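Local structure of antifreeze protein (Marinomonas primoryensis, 5JUH) at residues E118-L123 and S187-Y192; V151-G156 and Y197-D202; T67-Q72 and T87-E92; Q72-L77 and E92-F97; G79-L84 and I98-T103. The protein is a giant adhesin that binds its Antarctic bacterium to diatoms and ice, its C-terminal RTX domain probably guiding type I secretion. One frame throughout, in Å; residues are numbered along the deposited sequence. Where two conformers were deposited one is given.

Five contacts illustrate how an RTX domain changes its chemistry with place. Interaction 1 is the buried one: parallel strands, apolar branches and a lysine, with calcium only at the residues just before strand 120-122. Interaction 2 is partly buried, its centre 20 Å or more from those of 3, 4 and 5; it joins the two sheets where they end, using valine and isoleucine branches, one backbone bond and a water. Interactions 3 and 4 lie at the surface, share Gln-72 and Glu-92, and are two halves of the stacking of one coil on the next, pinned by the same calcium ions. Interaction 5 continues into irregular loops, where carboxylates, an amide and waters replace strand pairing.

Interaction 1: residues E118-L123 and S187-Y192; sequences EDALDL and SIKVIY. With CA (calcium ion), chain I; CA (calcium ion), chain G.
Lys-189 and Ala-120 meet where strand 187-192 runs parallel to strand 120-122, the strand that carries the sheet on from the calcium-binding RTX beta-roll. Their CB atoms stand 3.7 Å apart on one face of the sheet. From there CG and CD of the lysine run back toward residue 118, the side chain touching Glu-196 of strand 195-200; a bend at chi3 (-68°) turns the chain, and CE comes to rest 3.3 Å from both Asp-119 O and Glu-118 O. At the tip, NZ donates to Glu-118 O at 2.9 Å, arriving from above the carbonyl plane rather than on a lone pair. The amine grips the backbone of a residue whose carboxylate chelates a calcium ion, while Asp-119 OD1 binds a second and OD2 accepts from Asn-115 N. A water accepts from Lys-189 N and donates to Asp-119 O. Further along, Leu-121 N donates to Lys-189 O, Ile-191 N to Leu-121 O and Leu-123 N to Ile-191 O. On the other face Leu-121 CD1 and Ile-188 CD1 pack together, and both side chains touch Val-158. Just past the strand, at the N-cap of helix 124-127, Leu-123 CD1 lies 3.9 Å from Val-190 CG1.

Interaction 2: residues V151-G156 and Y197-D202; sequences VKVTDG and YSINID
Val-153 is the residue on which Ile-199, Ile-201 and Asp-202 converge. Its oxygen accepts a 3.0 Å bond from Asp-202 N, which approaches nearly along the C=O axis, and the CA-H of Ile-201 points at the same Val-153 O, 3.3 Å from CA. The two methyls divide the remaining work. Val-153 CG2 packs on Ile-199 CG2 at 4.0 Å, with the side chains crossing at about a right angle, whereas CG1, anti to the backbone N (chi1 -174°), turns to Ile-201; that isoleucine has two conformers, so its outer contacts are less certain. On the polar side, Asp-202 holds its carboxylate back over the other segment, CG lying between N and the carbonyl carbon (chi1 64°). Its OD1 then touches Thr-154 CG2 and its OD2 lies 3.5 Å from Lys-152 CD, while Lys-152 NZ stays 5.2 Å from OD2, too far for a salt bridge, and bonds weakly to Glu-149 O. A water fixes the backbones in the next shell, accepting from Val-153 N at 2.8 Å, with Val-151 O and Asn-200 O among the acceptors in its reach. The strands, crossing at 61°, belong to different sheets: 151-154, entered directly from helix 140-150, is the outermost strand of one, paired with 157-160, and 195-200 is the outermost strand of the other, paired with 187-192.

Interaction 3: residues T67-Q72 and T87-E92; sequences TLIGGQ and TLTGLE. With CA (calcium ion), chain H; CA (calcium ion), chain G; CA (calcium ion), chain I.
Two successive coils of the roll stack here in parallel, Thr-67 to Gln-72 upon Thr-87 to Glu-92, as turns of a calcium-binding beta-roll. Their short strands are zipped by Leu-68 N to Thr-87 O, Thr-89 N to Leu-68 O and Gly-70 N to Thr-89 O, the last 2.8 Å long. Beyond Gly-70 the backbones no longer bond directly; a calcium ion does the joining. Gly-71 O from one turn, with Gly-90 O and Glu-92 O from the next, each bind it at 2.3 Å. Oxygens that would otherwise repel, such as Gly-71 O and Glu-92 O only 3.0 Å apart, are thereby probably reconciled by the charge between them. Leu-91 O binds a second calcium ion, and the Glu-92 carboxylate, its chain bent at chi2 (-64°), chelates a third through both oxygens, sharing it with Glu-118. Apolar contacts flank the backbone: Leu-91 CD1 reaches across to Ile-69 CG2 at 3.7 Å and lies over Gly-70 O at 3.5 Å, while Leu-68 and Leu-88 lie side by side on the other face, though Leu-68 is modelled in two conformers. One water joins the hydroxyls Thr-67 OG1 and Thr-89 OG1; the latter is also bonded to Thr-112. Such like-on-like stacking of glycine-rich turns, with carbonyls of neighbouring coils closing on a shared ion, is the signature of the parallel beta-roll of RTX proteins.

Interaction 4: residues Q72-L77 and E92-F97; sequences QGDDVL and EGSDIF. With CA (calcium ion), chain H; CA (calcium ion), chain G; CA (calcium ion), chain I.
Val-76 and Leu-77 pair in parallel with Ile-96 and Phe-97, Ile-96 N bonding to Asp-75 O and Leu-77 N to Ile-96 O, while the preceding turns are held by carboxylates and calcium instead. Asp-75 and Asp-95, equivalent positions of successive coils, lie side by side and point the same way, their carboxylate planes only 6° apart. Asp-75 OD2 and Asp-95 OD1, 3.0 Å from each other, both bind one calcium ion at 2.4 Å, which also takes Gly-73 O and Glu-92 O. Asp-95 OD1 has a further task: its anti lone pair accepts from Asp-75 N at 2.9 Å, so ion and amide together fix the carboxylate's rotation. Asp-95 OD2 bridges, binding a second calcium ion at 2.3 Å beside Gly-93 O. At the turn, Asp-74 OD1 receives Ser-94 N in an almost straight 2.8 Å bond, from the anti side but tilted 25° out of the carboxylate plane; Gly-93 N in turn steadies Glu-92 OE1 within its own segment. A water donates to both Asp-75 O and Ser-94 O. Phe-97 lies alongside Leu-77, though the leucine is modelled in two conformers. Strand 76-78 forms one margin of its sheet and 96-98 lies next, bonded on its other side to strand 120-122; there Ile-96 rests on Asp-122 and Phe-97 on Leu-121.

Interaction 5: residues G79-L84 and I98-T103; sequences GGDDSL and ILNDTT. With CA (calcium ion), chain D; CA (calcium ion), chain E; CA (calcium ion), chain C.
The amide of Asn-100 carries Gly-80 O over its plane: that oxygen stands 3.3 Å above CG and is equally far, 3.5 Å, from OD1 and ND2. Two carboxylates flank the same side chain. Asp-81 slides past in the opposite direction, its plane turned 39° from the amide, and sets OD1 against Asn-100 CB at 3.2 Å. Asp-82 crosses at about a right angle, with planes 76° apart, and its OD1 comes to 3.4 Å from Asn-100 OD1. Both are acceptors, and each is satisfied separately: a water donates to Asn-100 OD1 at 2.8 Å and to the backbone Asp-82 O, and Asp-82 OD1 binds calcium, which probably eases the approach. With CG set between the backbone N and the carbonyl carbon (chi1 64°), the crowded position, Asp-82 chelates one calcium ion through both oxygens and lends OD2 to another, 2.2 Å away, which Gly-79 O also binds. Leu-84 O joins the chelated ion, and Asp-86 and Asp-109 complete the protein share of these sites. A second water links Gly-79 N to Ile-98 O. Farther along, Asp-101 OD1 and Thr-102 O hold a separate calcium ion whose other five ligands are waters. The two loops meet through Asn-100 and two waters, while the pair of ions bridged by Asp-82 beside them is consistent with a calcium-bound turn of an RTX beta-roll.

Interaction 1: residues E118-L123 and S187-Y192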
# COMPACT_ATOMS: atom_id res chain seq x y z
N GLU A 118 4.96 -9.44 -4.40
CA GLU A 118 4.78 -10.37 -3.24
C GLU A 118 3.99 -9.66 -2.08
O GLU A 118 3.01 -10.17 -1.59
CB GLU A 118 6.15 -10.92 -2.67
CG GLU A 118 6.75 -11.85 -3.66
CD GLU A 118 8.07 -12.44 -3.27
OE1 GLU A 118 8.20 -12.81 -2.12
OE2 GLU A 118 8.94 -12.51 -4.22
N ASP A 119 4.44 -8.47 -1.70
CA ASP A 119 3.90 -7.76 -0.58
C ASP A 119 2.60 -7.03 -0.96
O ASP A 119 2.22 -6.93 -2.11
CB ASP A 119 4.97 -6.75 -0.13
CG ASP A 119 6.24 -7.37 0.34
OD1 ASP A 119 6.35 -8.47 0.93
OD2 ASP A 119 7.29 -6.66 0.16
N ALA A 120 1.95 -6.45 0.08
CA ALA A 120 0.69 -5.73 -0.12
C ALA A 120 0.58 -4.61 0.87
O ALA A 120 1.24 -4.61 1.85
CB ALA A 120 -0.49 -6.68 0.08
N LEU A 121 -0.24 -3.62 0.57
CA LEU A 121 -0.48 -2.51 1.44
C LEU A 121 -1.95 -2.50 1.89
O LEU A 121 -2.86 -2.53 1.07
CB LEU A 121 -0.27 -1.22 0.68
CG LEU A 121 1.11 -1.01 0.01
CD1 LEU A 121 1.15 0.28 -0.76
CD2 LEU A 121 2.19 -0.96 1.10
N ASP A 122 -2.16 -2.47 3.19
CA ASP A 122 -3.52 -2.29 3.73
C ASP A 122 -3.77 -0.79 3.88
O ASP A 122 -3.19 -0.18 4.79
CB ASP A 122 -3.71 -3.09 5.02
CG ASP A 122 -5.15 -3.00 5.57
OD1 ASP A 122 -5.83 -2.00 5.25
OD2 ASP A 122 -5.57 -3.97 6.26
N LEU A 123 -4.60 -0.29 3.01
CA LEU A 123 -4.83 1.13 2.99
C LEU A 123 -6.20 1.54 3.53
O LEU A 123 -6.59 2.60 3.30
CB LEU A 123 -4.75 1.67 1.51
CG LEU A 123 -3.33 1.42 0.91
CD1 LEU A 123 -3.33 2.03 -0.49
CD2 LEU A 123 -2.20 2.06 1.75
N SER A 187 1.33 -3.83 -11.22
CA SER A 187 0.31 -3.46 -10.24
C SER A 187 0.78 -3.74 -8.85
O SER A 187 1.77 -4.45 -8.60
CB SER A 187 -1.02 -4.24 -10.51
OG SER A 187 -0.74 -5.65 -10.40
N ILE A 188 0.04 -3.16 -7.90
CA ILE A 188 0.29 -3.46 -6.47
C ILE A 188 -0.95 -4.06 -5.88
O ILE A 188 -2.09 -3.76 -6.33
CB ILE A 188 0.73 -2.23 -5.65
CG1 ILE A 188 -0.30 -1.22 -5.55
CG2 ILE A 188 2.09 -1.74 -6.08
CD1 ILE A 188 -0.10 -0.34 -4.33
N LYS A 189 -0.74 -4.85 -4.84
CA LYS A 189 -1.81 -5.45 -4.08
C LYS A 189 -2.25 -4.47 -2.95
O LYS A 189 -1.41 -4.08 -2.13
CB LYS A 189 -1.40 -6.77 -3.55
CG LYS A 189 -1.10 -7.75 -4.66
CD LYS A 189 -0.90 -9.17 -4.21
CE LYS A 189 0.36 -9.30 -3.41
NZ LYS A 189 0.74 -10.79 -3.24
N VAL A 190 -3.52 -4.08 -2.93
CA VAL A 190 -4.07 -3.14 -1.99
C VAL A 190 -5.20 -3.84 -1.27
O VAL A 190 -6.07 -4.48 -1.92
CB VAL A 190 -4.62 -1.90 -2.68
CG1 VAL A 190 -5.39 -1.03 -1.74
CG2 VAL A 190 -3.54 -1.18 -3.42
N ILE A 191 -5.15 -3.79 0.07
CA ILE A 191 -6.18 -4.38 0.94
C ILE A 191 -7.11 -3.24 1.46
O ILE A 191 -6.66 -2.20 1.87
CB ILE A 191 -5.56 -5.15 2.08
CG1 ILE A 191 -4.83 -6.40 1.48
CG2 ILE A 191 -6.61 -5.60 3.06
CD1 ILE A 191 -3.80 -6.94 2.41
N TYR A 192 -8.40 -3.46 1.30
CA TYR A 192 -9.42 -2.58 1.82
C TYR A 192 -10.47 -3.49 2.49
O TYR A 192 -11.01 -4.40 1.89
CB TYR A 192 -10.08 -1.79 0.70
CG TYR A 192 -11.18 -0.83 1.14
CD1 TYR A 192 -10.85 0.34 1.70
CD2 TYR A 192 -12.53 -1.13 1.07
CE1 TYR A 192 -11.83 1.22 2.13
CE2 TYR A 192 -13.46 -0.28 1.49
CZ TYR A 192 -13.10 0.90 2.03
OH TYR A 192 -14.09 1.86 2.44
CA CA I . 10.71 -13.02 -2.63
CA CA G . 8.36 -9.41 1.76
O HOH W 1 1.96 -5.51 -4.42
O HOH W 2 9.06 -7.15 2.10
O HOH W 3 9.50 -9.60 -0.32
O HOH W 4 11.93 -11.64 -4.09

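Interaction 2: residues V151-G156 and Y197-D202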
# COMPACT_ATOMS: atom_id res chain seq x y z
N VAL A 151 -6.61 5.52 -5.48
CA VAL A 151 -5.28 5.09 -5.15
C VAL A 151 -4.41 5.29 -6.41
O VAL A 151 -4.68 4.69 -7.47
CB VAL A 151 -5.22 3.61 -4.68
CG1 VAL A 151 -3.77 3.23 -4.40
CG2 VAL A 151 -6.14 3.39 -3.51
N LYS A 152 -3.41 6.14 -6.37
CA LYS A 152 -2.55 6.44 -7.48
C LYS A 152 -1.23 5.74 -7.25
O LYS A 152 -0.45 6.12 -6.33
CB LYS A 152 -2.40 7.93 -7.63
CG LYS A 152 -3.69 8.62 -7.96
CD LYS A 152 -3.67 9.37 -9.24
CE LYS A 152 -5.02 9.68 -9.84
NZ LYS A 152 -6.13 9.67 -8.77
N VAL A 153 -0.93 4.76 -8.11
CA VAL A 153 0.30 3.93 -7.97
C VAL A 153 1.26 4.33 -9.08
O VAL A 153 0.87 4.30 -10.27
CB VAL A 153 -0.05 2.46 -8.08
CG1 VAL A 153 1.17 1.69 -7.79
CG2 VAL A 153 -1.16 2.15 -7.05
N THR A 154 2.50 4.71 -8.71
CA THR A 154 3.51 4.99 -9.72
C THR A 154 4.78 4.32 -9.27
O THR A 154 4.82 3.70 -8.22
CB THR A 154 3.69 6.49 -9.96
OG1 THR A 154 4.03 7.10 -8.70
CG2 THR A 154 2.44 7.07 -10.54
N ASP A 155 5.85 4.41 -10.08
CA ASP A 155 7.06 3.71 -9.69
C ASP A 155 7.72 4.30 -8.43
O ASP A 155 8.38 5.31 -8.50
CB ASP A 155 8.09 3.73 -10.86
CG ASP A 155 9.32 2.96 -10.56
OD1 ASP A 155 9.36 2.23 -9.50
OD2 ASP A 155 10.21 2.96 -11.50
N GLY A 156 7.54 3.65 -7.32
CA GLY A 156 8.09 4.10 -6.01
C GLY A 156 7.21 4.95 -5.16
O GLY A 156 7.66 5.43 -4.10
N TYR A 197 -7.05 -6.39 -3.69
CA TYR A 197 -7.23 -5.89 -5.04
C TYR A 197 -5.96 -5.53 -5.72
O TYR A 197 -5.05 -5.19 -5.04
CB TYR A 197 -8.09 -4.57 -4.95
CG TYR A 197 -9.42 -4.82 -4.27
CD1 TYR A 197 -9.51 -4.81 -2.85
CD2 TYR A 197 -10.56 -5.06 -4.97
CE1 TYR A 197 -10.69 -5.06 -2.21
CE2 TYR A 197 -11.76 -5.29 -4.35
CZ TYR A 197 -11.83 -5.34 -2.97
OH TYR A 197 -13.02 -5.56 -2.37
N SER A 198 -5.86 -5.74 -7.07
CA SER A 198 -4.67 -5.41 -7.80
C SER A 198 -4.89 -4.11 -8.55
O SER A 198 -5.77 -4.05 -9.38
CB SER A 198 -4.33 -6.54 -8.79
OG SER A 198 -3.70 -7.55 -8.01
N ILE A 199 -4.12 -3.10 -8.23
CA ILE A 199 -4.28 -1.77 -8.76
C ILE A 199 -3.07 -1.46 -9.64
O ILE A 199 -1.92 -1.45 -9.18
CB ILE A 199 -4.44 -0.70 -7.62
CG1 ILE A 199 -5.62 -1.06 -6.68
CG2 ILE A 199 -4.63 0.68 -8.25
CD1 ILE A 199 -6.98 -1.26 -7.36
N ASN A 200 -3.33 -1.16 -10.93
CA ASN A 200 -2.26 -0.92 -11.86
C ASN A 200 -1.58 0.42 -11.66
O ASN A 200 -2.23 1.41 -11.32
CB ASN A 200 -2.73 -0.99 -13.28
CG ASN A 200 -2.94 -2.42 -13.75
OD1 ASN A 200 -2.00 -3.08 -14.30
ND2 ASN A 200 -4.12 -2.85 -13.65
N ILE A 201 -0.32 0.41 -11.94
CA ILE A 201 0.44 1.65 -12.16
C ILE A 201 -0.29 2.50 -13.23
O ILE A 201 -0.69 2.02 -14.30
CB ILE A 201 1.86 1.28 -12.55
CG1 ILE A 201 2.57 0.66 -11.37
CG2 ILE A 201 2.57 2.46 -13.20
CD1 ILE A 201 3.96 1.09 -11.16
N ASP A 202 -0.47 3.78 -12.90
CA ASP A 202 -1.32 4.60 -13.78
C ASP A 202 -0.57 5.59 -14.56
O ASP A 202 -1.12 6.29 -15.34
CB ASP A 202 -2.35 5.36 -12.99
CG ASP A 202 -1.73 6.37 -12.04
OD1 ASP A 202 -0.52 6.81 -12.19
OD2 ASP A 202 -2.53 6.71 -11.17
O HOH W 5 -2.85 3.89 -9.97

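Interaction 3: residues T67-Q72 and T87-E92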
# COMPACT_ATOMS: atom_id res chain seq x y z
N THR A 67 11.59 0.78 14.38
CA THR A 67 12.10 -0.29 13.37
C THR A 67 11.52 -1.69 13.62
O THR A 67 11.92 -2.44 14.61
CB THR A 67 13.63 -0.31 13.44
OG1 THR A 67 14.15 -0.95 12.28
CG2 THR A 67 14.10 -1.03 14.67
N LEU A 68 10.57 -2.05 12.75
CA LEU A 68 9.69 -3.25 12.83
C LEU A 68 9.92 -4.18 11.63
O LEU A 68 9.70 -3.78 10.47
CB LEU A 68 8.22 -2.83 12.85
CG LEU A 68 7.76 -1.88 13.98
CD1 LEU A 68 8.77 -0.93 14.49
CD2 LEU A 68 6.63 -0.96 13.68
N ILE A 69 10.47 -5.33 11.94
CA ILE A 69 11.06 -6.19 10.98
C ILE A 69 10.30 -7.49 11.07
O ILE A 69 10.12 -8.03 12.13
CB ILE A 69 12.63 -6.36 11.17
CG1 ILE A 69 13.27 -4.95 11.22
CG2 ILE A 69 13.26 -7.10 10.01
CD1 ILE A 69 14.85 -4.95 11.46
N GLY A 70 9.92 -8.03 9.87
CA GLY A 70 9.34 -9.35 9.80
C GLY A 70 10.41 -10.42 9.70
O GLY A 70 11.59 -10.17 10.07
N GLY A 71 10.00 -11.61 9.27
CA GLY A 71 10.90 -12.68 8.98
C GLY A 71 10.67 -13.22 7.64
O GLY A 71 10.10 -12.57 6.77
N GLN A 72 11.18 -14.46 7.36
CA GLN A 72 11.18 -14.98 6.04
C GLN A 72 9.77 -15.45 5.60
O GLN A 72 9.58 -15.72 4.42
CB GLN A 72 12.23 -16.08 5.91
CG GLN A 72 11.82 -17.29 6.65
CD GLN A 72 11.34 -18.45 5.73
OE1 GLN A 72 12.10 -18.84 4.79
NE2 GLN A 72 10.15 -19.07 6.04
N THR A 87 10.07 2.57 10.76
CA THR A 87 10.70 1.93 9.58
C THR A 87 10.22 0.47 9.59
O THR A 87 10.46 -0.24 10.53
CB THR A 87 12.24 2.08 9.73
OG1 THR A 87 12.48 3.48 9.79
CG2 THR A 87 12.92 1.50 8.63
N LEU A 88 9.63 0.06 8.52
CA LEU A 88 8.98 -1.24 8.40
C LEU A 88 9.75 -2.02 7.35
O LEU A 88 9.97 -1.50 6.24
CB LEU A 88 7.49 -1.15 7.91
CG LEU A 88 6.62 -0.16 8.77
CD1 LEU A 88 5.20 -0.20 8.13
CD2 LEU A 88 6.53 -0.64 10.17
N THR A 89 10.14 -3.23 7.64
CA THR A 89 10.83 -4.09 6.69
C THR A 89 10.21 -5.51 6.70
O THR A 89 10.17 -6.15 7.76
CB THR A 89 12.35 -4.21 7.10
OG1 THR A 89 12.90 -2.88 7.14
CG2 THR A 89 13.14 -5.04 6.15
N GLY A 90 9.77 -6.01 5.55
CA GLY A 90 9.07 -7.28 5.54
C GLY A 90 9.98 -8.52 5.43
O GLY A 90 9.61 -9.60 5.87
N LEU A 91 11.14 -8.31 4.81
CA LEU A 91 12.02 -9.41 4.48
C LEU A 91 11.31 -10.33 3.48
O LEU A 91 10.41 -9.90 2.75
CB LEU A 91 12.68 -10.04 5.70
CG LEU A 91 13.53 -9.09 6.55
CD1 LEU A 91 14.16 -9.85 7.72
CD2 LEU A 91 14.58 -8.33 5.75
N GLU A 92 11.78 -11.60 3.39
CA GLU A 92 11.20 -12.49 2.49
C GLU A 92 9.75 -12.79 2.83
O GLU A 92 9.23 -12.42 3.86
CB GLU A 92 12.08 -13.73 2.29
CG GLU A 92 13.04 -13.59 1.08
CD GLU A 92 12.21 -13.48 -0.27
OE1 GLU A 92 10.89 -13.74 -0.41
OE2 GLU A 92 12.79 -13.05 -1.20
CA CA H . 8.31 -11.54 5.72
CA CA G . 8.36 -9.41 1.76
CA CA I . 10.71 -13.02 -2.63
O HOH W 6 12.83 -1.79 9.58
O HOH W 3 9.50 -9.60 -0.32
O HOH W 2 9.06 -7.15 2.10
O HOH W 4 11.93 -11.64 -4.09

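Interaction 4: residues Q72-L77 and E92-F97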
# COMPACT_ATOMS: atom_id res chain seq x y z
N GLN A 72 11.18 -14.46 7.36
CA GLN A 72 11.18 -14.98 6.04
C GLN A 72 9.77 -15.45 5.60
O GLN A 72 9.58 -15.72 4.42
CB GLN A 72 12.23 -16.08 5.91
CG GLN A 72 11.82 -17.29 6.65
CD GLN A 72 11.34 -18.45 5.73
OE1 GLN A 72 12.10 -18.84 4.79
NE2 GLN A 72 10.15 -19.07 6.04
N GLY A 73 8.78 -15.51 6.52
CA GLY A 73 7.42 -15.86 6.15
C GLY A 73 6.56 -14.65 5.86
O GLY A 73 7.04 -13.51 5.69
N ASP A 74 5.29 -14.95 5.77
CA ASP A 74 4.25 -13.97 5.36
C ASP A 74 3.72 -13.24 6.57
O ASP A 74 2.98 -13.88 7.37
CB ASP A 74 3.07 -14.65 4.59
CG ASP A 74 3.60 -15.54 3.37
OD1 ASP A 74 4.56 -15.17 2.73
OD2 ASP A 74 3.04 -16.63 3.18
N ASP A 75 4.19 -12.02 6.77
CA ASP A 75 3.95 -11.26 7.99
C ASP A 75 2.93 -10.15 7.80
O ASP A 75 2.52 -9.83 6.66
CB ASP A 75 5.27 -10.59 8.42
CG ASP A 75 6.44 -11.59 8.57
OD1 ASP A 75 6.28 -12.60 9.23
OD2 ASP A 75 7.50 -11.36 7.93
N VAL A 76 2.49 -9.60 8.94
CA VAL A 76 1.60 -8.44 8.88
C VAL A 76 2.33 -7.45 9.81
O VAL A 76 2.53 -7.66 10.99
CB VAL A 76 0.18 -8.77 9.41
CG1 VAL A 76 -0.65 -7.54 9.41
CG2 VAL A 76 -0.45 -9.92 8.62
N LEU A 77 2.71 -6.30 9.26
CA LEU A 77 3.55 -5.30 9.91
C LEU A 77 2.73 -4.00 10.06
O LEU A 77 2.03 -3.55 9.14
CB LEU A 77 4.77 -5.06 9.11
CG LEU A 77 6.02 -5.87 9.46
CD1 LEU A 77 5.95 -7.13 10.22
CD2 LEU A 77 6.92 -6.00 8.24
N GLU A 92 11.78 -11.60 3.39
CA GLU A 92 11.20 -12.49 2.49
C GLU A 92 9.75 -12.79 2.83
O GLU A 92 9.23 -12.42 3.86
CB GLU A 92 12.08 -13.73 2.29
CG GLU A 92 13.04 -13.59 1.08
CD GLU A 92 12.21 -13.48 -0.27
OE1 GLU A 92 10.89 -13.74 -0.41
OE2 GLU A 92 12.79 -13.05 -1.20
N GLY A 93 9.09 -13.46 1.92
CA GLY A 93 7.72 -13.72 2.03
C GLY A 93 6.86 -12.55 1.60
O GLY A 93 7.34 -11.48 1.30
N SER A 94 5.55 -12.78 1.59
CA SER A 94 4.62 -11.83 1.05
C SER A 94 3.99 -11.13 2.27
O SER A 94 3.23 -11.77 3.02
CB SER A 94 3.51 -12.53 0.30
OG SER A 94 4.06 -13.10 -0.91
N ASP A 95 4.39 -9.90 2.52
CA ASP A 95 4.08 -9.20 3.77
C ASP A 95 3.04 -8.16 3.51
O ASP A 95 3.08 -7.44 2.49
CB ASP A 95 5.39 -8.58 4.31
CG ASP A 95 6.44 -9.63 4.52
OD1 ASP A 95 6.20 -10.57 5.29
OD2 ASP A 95 7.46 -9.57 3.86
N ILE A 96 2.17 -7.98 4.50
CA ILE A 96 1.17 -6.90 4.43
C ILE A 96 1.70 -5.77 5.35
O ILE A 96 2.00 -5.99 6.52
CB ILE A 96 -0.20 -7.35 4.95
CG1 ILE A 96 -0.75 -8.43 4.04
CG2 ILE A 96 -1.14 -6.16 5.12
CD1 ILE A 96 -1.92 -9.18 4.60
N PHE A 97 1.80 -4.59 4.79
CA PHE A 97 2.11 -3.42 5.56
C PHE A 97 0.85 -2.63 5.78
O PHE A 97 0.21 -2.18 4.83
CB PHE A 97 3.17 -2.51 4.83
CG PHE A 97 4.45 -3.26 4.52
CD1 PHE A 97 5.50 -3.26 5.40
CD2 PHE A 97 4.65 -3.94 3.31
CE1 PHE A 97 6.68 -3.93 5.15
CE2 PHE A 97 5.82 -4.63 3.05
CZ PHE A 97 6.83 -4.58 3.94
CA CA H . 8.31 -11.54 5.72
CA CA G . 8.36 -9.41 1.76
CA CA I . 10.71 -13.02 -2.63
O HOH W 7 1.04 -11.66 4.60
O HOH W 3 9.50 -9.60 -0.32
O HOH W 2 9.06 -7.15 2.10
O HOH W 4 11.93 -11.64 -4.09

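Interaction 5: residues G79-L84 and I98-T103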
# COMPACT_ATOMS: atom_id res chain seq x y z
N GLY A 79 2.94 -0.09 12.27
CA GLY A 79 3.70 0.80 13.24
C GLY A 79 2.78 1.45 14.30
O GLY A 79 3.25 2.20 15.11
N GLY A 80 1.47 1.24 14.17
CA GLY A 80 0.48 1.96 14.98
C GLY A 80 -0.28 3.05 14.36
O GLY A 80 0.18 3.65 13.41
N ASP A 81 -1.45 3.37 14.93
CA ASP A 81 -2.15 4.59 14.50
C ASP A 81 -1.53 5.69 15.42
O ASP A 81 -2.11 6.07 16.44
CB ASP A 81 -3.63 4.52 14.66
CG ASP A 81 -4.31 3.63 13.72
OD1 ASP A 81 -3.87 3.44 12.56
OD2 ASP A 81 -5.38 2.99 14.14
N ASP A 82 -0.34 6.23 15.05
CA ASP A 82 0.61 6.96 15.93
C ASP A 82 0.89 8.33 15.28
O ASP A 82 0.22 8.69 14.34
CB ASP A 82 1.90 6.16 16.24
CG ASP A 82 2.77 5.88 14.95
OD1 ASP A 82 2.34 6.42 13.92
OD2 ASP A 82 3.81 5.19 15.15
N SER A 83 1.95 9.06 15.71
CA SER A 83 2.39 10.35 15.15
C SER A 83 3.85 10.36 14.85
O SER A 83 4.46 11.42 14.75
CB SER A 83 2.09 11.48 16.14
OG SER A 83 0.76 11.33 16.62
N LEU A 84 4.42 9.19 14.62
CA LEU A 84 5.83 9.05 14.47
C LEU A 84 6.21 8.17 13.30
O LEU A 84 5.48 7.25 12.98
CB LEU A 84 6.49 8.48 15.72
CG LEU A 84 6.27 9.22 17.07
CD1 LEU A 84 6.71 8.42 18.26
CD2 LEU A 84 7.02 10.54 17.01
N ILE A 98 0.44 -2.54 7.05
CA ILE A 98 -0.73 -1.72 7.38
C ILE A 98 -0.37 -0.31 7.64
O ILE A 98 0.54 -0.08 8.42
CB ILE A 98 -1.46 -2.33 8.65
CG1 ILE A 98 -1.85 -3.80 8.43
CG2 ILE A 98 -2.69 -1.50 8.96
CD1 ILE A 98 -2.44 -4.47 9.68
N LEU A 99 -0.98 0.63 6.96
CA LEU A 99 -0.59 2.01 7.06
C LEU A 99 -1.75 2.83 7.68
O LEU A 99 -2.89 2.68 7.36
CB LEU A 99 -0.26 2.59 5.65
CG LEU A 99 1.03 1.89 5.13
CD1 LEU A 99 1.20 2.40 3.72
CD2 LEU A 99 2.25 2.31 5.90
N ASN A 100 -1.34 3.74 8.51
CA ASN A 100 -2.19 4.73 9.17
C ASN A 100 -2.24 6.00 8.39
O ASN A 100 -1.23 6.49 7.85
CB ASN A 100 -1.72 4.92 10.63
CG ASN A 100 -0.31 5.43 10.73
OD1 ASN A 100 -0.04 6.52 11.45
ND2 ASN A 100 0.60 4.74 10.08
N ASP A 101 -3.37 6.66 8.45
CA ASP A 101 -3.50 7.97 7.83
C ASP A 101 -3.09 9.03 8.88
O ASP A 101 -3.68 9.18 9.87
CB ASP A 101 -5.00 8.13 7.55
CG ASP A 101 -5.32 9.29 6.72
OD1 ASP A 101 -4.42 10.05 6.29
OD2 ASP A 101 -6.62 9.56 6.54
N THR A 102 -2.17 9.84 8.58
CA THR A 102 -1.72 10.96 9.41
C THR A 102 -2.20 12.25 8.74
O THR A 102 -2.48 12.26 7.59
CB THR A 102 -0.18 11.03 9.60
OG1 THR A 102 0.38 11.27 8.30
CG2 THR A 102 0.39 9.77 10.22
N THR A 103 -2.30 13.34 9.51
CA THR A 103 -2.53 14.62 8.90
C THR A 103 -1.25 15.32 8.54
O THR A 103 -1.24 16.08 7.60
CB THR A 103 -3.42 15.55 9.76
OG1 THR A 103 -2.74 16.04 10.90
CG2 THR A 103 -4.74 14.85 10.22
CA CA D . 5.00 3.47 15.89
CA CA E . 4.11 5.44 12.54
CA CA C . -3.37 11.98 5.53
O HOH W 8 2.41 1.21 9.88
O HOH W 9 -2.01 7.98 12.71
O HOH W 10 -1.11 11.32 5.50
O HOH W 11 -2.37 10.52 3.90
O HOH W 12 -5.24 13.14 6.51
O HOH W 13 -4.52 12.47 3.64
O HOH W 14 -2.60 14.00 5.11